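Local coordinates for RagB/SusD domain protein (Flavobacterium johnsoniae, PDB 5J90) that binds chitin as a SusD homolog and probably helps capture chitin chains at the outer membrane for uptake by the cell, at residues A[465-470]-A[497-502]. Residues are numbered along the deposited sequence; the frame is centred on the assembly and turned at random.
Sequences VRRINF and TRVWWD. With EDO (1,2-ethanediol), chain E.
A salt-bridge network of Arg-466, Arg-498 and Asp-502 joins two irregular loops in the C-terminal part of this SusD-like protein. Arg-466 meets the carboxylate of Asp-502 side-on: Arg-466 NE lies 2.9 Å from Asp-502 OD2 and Arg-466 NH2 lies 2.8 Å from Asp-502 OD1, each oxygen using its syn lone pair. Guanidinium and carboxylate are nearly coplanar, 12° apart, so the two bonds together fix the rotation of both groups. Bends at chi2 and chi3 fold the arginine chain back to place this edge against the acid. Arg-498 runs alongside Arg-466, with Arg-498 NH2 over the centre of the Arg-466 guanidinium face. Arg-498 NH1 comes within 3.4 Å of Arg-466 NH2, a closeness of like charges that the shared carboxylate probably offsets, since Arg-498 NH1 is also 3.2 Å from Asp-502 OD1. That same NH1 donates to Asp-502 O (3.0 Å, 166°), approaching from above the carbonyl plane.

In the helix-rich SusD fold, one loop lies between helices 432-442 and 472-477, the other after helix 479-489. Asp-502 N bonds to Val-499 O, closing a type I beta turn that carries the Asp-502 carboxylate back to Arg-466. A water bridges the two loops, donating to Arg-466 O and Asp-502 OD2 and accepting from Val-499 N. The CG and CD methylenes of Arg-467 crowd against Thr-497 O, with CD at 3.1 Å; this covered oxygen has no hydrogen-bond partner in the model. Arg-467 CB packs 3.9 Å from Val-499 CG1, where the branched valine suits the nonpolar stem. The charged end of Arg-467 continues to a salt bridge with Asp-493, while Arg-467 NH2 sits 3.4 Å above the centre of the Phe-470 ring. Arg-498 NH2 reaches both a bound 1,2-ethanediol, probably from the crystallisation liquor, and Gly-490 O of the second subunit.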
loop_
_atom_site.group_PDB
_atom_site.type_symbol
_atom_site.label_atom_id
_atom_site.label_comp_id
_atom_site.label_asym_id
_atom_site.label_seq_id
_atom_site.Cartn_x
_atom_site.Cartn_y
_atom_site.Cartn_z
ATOM N N VAL A 465 6.699 -0.620 -13.803
ATOM C CA VAL A 465 5.359 -0.058 -13.916
ATOM C C VAL A 465 4.399 -0.797 -12.995
ATOM O O VAL A 465 4.240 -2.023 -13.091
ATOM C CB VAL A 465 4.845 -0.131 -15.370
ATOM C CG1 VAL A 465 3.483 0.530 -15.465
ATOM C CG2 VAL A 465 5.846 0.514 -16.337
ATOM N N ARG A 466 3.773 -0.054 -12.087
ATOM C CA ARG A 466 2.847 -0.661 -11.126
ATOM C C ARG A 466 1.391 -0.536 -11.580
ATOM O O ARG A 466 0.531 -1.295 -11.137
ATOM C CB ARG A 466 3.033 -0.087 -9.713
ATOM C CG ARG A 466 4.480 -0.078 -9.224
ATOM C CD ARG A 466 5.217 -1.408 -9.370
ATOM N NE ARG A 466 4.732 -2.433 -8.443
ATOM C CZ ARG A 466 5.377 -3.569 -8.177
ATOM N NH1 ARG A 466 6.551 -3.839 -8.739
ATOM N NH2 ARG A 466 4.863 -4.438 -7.323
ATOM N N ARG A 467 1.108 0.434 -12.454
ATOM C CA ARG A 467 -0.245 0.633 -12.975
ATOM C C ARG A 467 -0.177 1.555 -14.174
ATOM O O ARG A 467 0.871 2.138 -14.453
ATOM C CB ARG A 467 -1.169 1.263 -11.916
ATOM C CG ARG A 467 -0.778 2.704 -11.565
ATOM C CD ARG A 467 -1.716 3.309 -10.535
ATOM N NE ARG A 467 -3.036 3.657 -11.076
ATOM C CZ ARG A 467 -3.340 4.835 -11.615
ATOM N NH1 ARG A 467 -2.413 5.783 -11.757
ATOM N NH2 ARG A 467 -4.584 5.065 -12.009
ATOM N N ILE A 468 -1.308 1.695 -14.866
ATOM C CA ILE A 468 -1.430 2.708 -15.910
ATOM C C ILE A 468 -2.326 3.831 -15.391
ATOM O O ILE A 468 -3.282 3.601 -14.641
ATOM C CB ILE A 468 -1.947 2.095 -17.236
ATOM C CG1 ILE A 468 -0.955 1.031 -17.711
ATOM C CG2 ILE A 468 -2.163 3.179 -18.305
ATOM C CD1 ILE A 468 -1.347 0.329 -19.013
ATOM N N ASN A 469 -1.990 5.059 -15.781
ATOM C CA ASN A 469 -2.745 6.243 -15.369
ATOM C C ASN A 469 -4.110 6.353 -16.051
ATOM O O ASN A 469 -4.318 5.798 -17.139
ATOM C CB ASN A 469 -1.919 7.520 -15.594
ATOM C CG ASN A 469 -1.464 7.673 -17.032
ATOM O OD1 ASN A 469 -0.773 6.805 -17.577
ATOM N ND2 ASN A 469 -1.866 8.772 -17.666
ATOM N N PHE A 470 -5.038 7.050 -15.409
ATOM C CA PHE A 470 -6.399 7.167 -15.933
ATOM C C PHE A 470 -6.388 7.798 -17.335
ATOM O O PHE A 470 -5.519 8.616 -17.656
ATOM C CB PHE A 470 -7.285 7.946 -14.952
ATOM C CG PHE A 470 -7.459 7.265 -13.617
ATOM C CD1 PHE A 470 -7.853 5.939 -13.537
ATOM C CD2 PHE A 470 -7.233 7.963 -12.434
ATOM C CE1 PHE A 470 -8.027 5.317 -12.293
ATOM C CE2 PHE A 470 -7.391 7.353 -11.197
ATOM C CZ PHE A 470 -7.790 6.040 -11.119
ATOM N N THR A 497 2.450 4.590 -8.723
ATOM C CA THR A 497 1.578 4.456 -7.564
ATOM C C THR A 497 0.973 3.059 -7.513
ATOM O O THR A 497 0.450 2.567 -8.502
ATOM C CB THR A 497 0.467 5.517 -7.597
ATOM O OG1 THR A 497 1.075 6.814 -7.510
ATOM C CG2 THR A 497 -0.510 5.349 -6.438
ATOM N N ARG A 498 1.048 2.421 -6.352
ATOM C CA ARG A 498 0.576 1.040 -6.212
ATOM C C ARG A 498 -0.931 0.938 -6.047
ATOM O O ARG A 498 -1.531 1.667 -5.245
ATOM C CB ARG A 498 1.270 0.372 -5.020
ATOM C CG ARG A 498 2.714 0.031 -5.302
ATOM C CD ARG A 498 3.508 -0.246 -4.018
ATOM N NE ARG A 498 4.864 -0.650 -4.376
ATOM C CZ ARG A 498 5.252 -1.906 -4.564
ATOM N NH1 ARG A 498 4.394 -2.901 -4.382
ATOM N NH2 ARG A 498 6.510 -2.160 -4.927
ATOM N N VAL A 499 -1.547 0.046 -6.817
ATOM C CA VAL A 499 -2.963 -0.267 -6.626
ATOM C C VAL A 499 -3.150 -0.997 -5.292
ATOM O O VAL A 499 -2.181 -1.493 -4.696
ATOM C CB VAL A 499 -3.576 -1.094 -7.791
ATOM C CG1 VAL A 499 -3.359 -0.377 -9.120
ATOM C CG2 VAL A 499 -3.006 -2.517 -7.842
ATOM N N TRP A 500 -4.393 -1.052 -4.822
ATOM C CA TRP A 500 -4.723 -1.620 -3.515
ATOM C C TRP A 500 -4.111 -2.994 -3.218
ATOM O O TRP A 500 -3.537 -3.184 -2.136
ATOM C CB TRP A 500 -6.248 -1.609 -3.359
ATOM C CG TRP A 500 -6.846 -2.443 -2.267
ATOM C CD1 TRP A 500 -6.955 -2.128 -0.941
ATOM C CD2 TRP A 500 -7.469 -3.725 -2.427
ATOM N NE1 TRP A 500 -7.599 -3.147 -0.264
ATOM C CE2 TRP A 500 -7.922 -4.138 -1.156
ATOM C CE3 TRP A 500 -7.684 -4.565 -3.525
ATOM C CZ2 TRP A 500 -8.573 -5.359 -0.954
ATOM C CZ3 TRP A 500 -8.325 -5.773 -3.325
ATOM C CH2 TRP A 500 -8.765 -6.161 -2.049
ATOM N N TRP A 501 -4.200 -3.959 -4.137
ATOM C CA TRP A 501 -3.639 -5.281 -3.815
ATOM C C TRP A 501 -2.112 -5.317 -3.874
ATOM O O TRP A 501 -1.495 -6.227 -3.321
ATOM C CB TRP A 501 -4.251 -6.431 -4.648
ATOM C CG TRP A 501 -4.161 -6.289 -6.156
ATOM C CD1 TRP A 501 -5.211 -6.035 -6.996
ATOM C CD2 TRP A 501 -2.999 -6.436 -6.997
ATOM N NE1 TRP A 501 -4.778 -5.992 -8.304
ATOM C CE2 TRP A 501 -3.427 -6.239 -8.338
ATOM C CE3 TRP A 501 -1.649 -6.728 -6.762
ATOM C CZ2 TRP A 501 -2.548 -6.298 -9.429
ATOM C CZ3 TRP A 501 -0.777 -6.789 -7.849
ATOM C CH2 TRP A 501 -1.232 -6.568 -9.168
ATOM N N ASP A 502 -1.504 -4.328 -4.527
ATOM C CA ASP A 502 -0.057 -4.299 -4.754
ATOM C C ASP A 502 0.660 -3.599 -3.607
ATOM O O ASP A 502 1.504 -2.731 -3.812
ATOM C CB ASP A 502 0.224 -3.593 -6.096
ATOM C CG ASP A 502 1.656 -3.744 -6.573
ATOM O OD1 ASP A 502 2.333 -4.700 -6.132
ATOM O OD2 ASP A 502 2.080 -2.905 -7.409
HETATM C C1 EDO E . 7.679 -5.893 -2.168
HETATM O O1 EDO E . 9.045 -5.635 -2.548
HETATM C C2 EDO E . 6.738 -4.933 -2.881
HETATM O O2 EDO E . 6.921 -4.947 -4.307
HETATM O O HOH W 1 0.105 -1.509 -8.452
#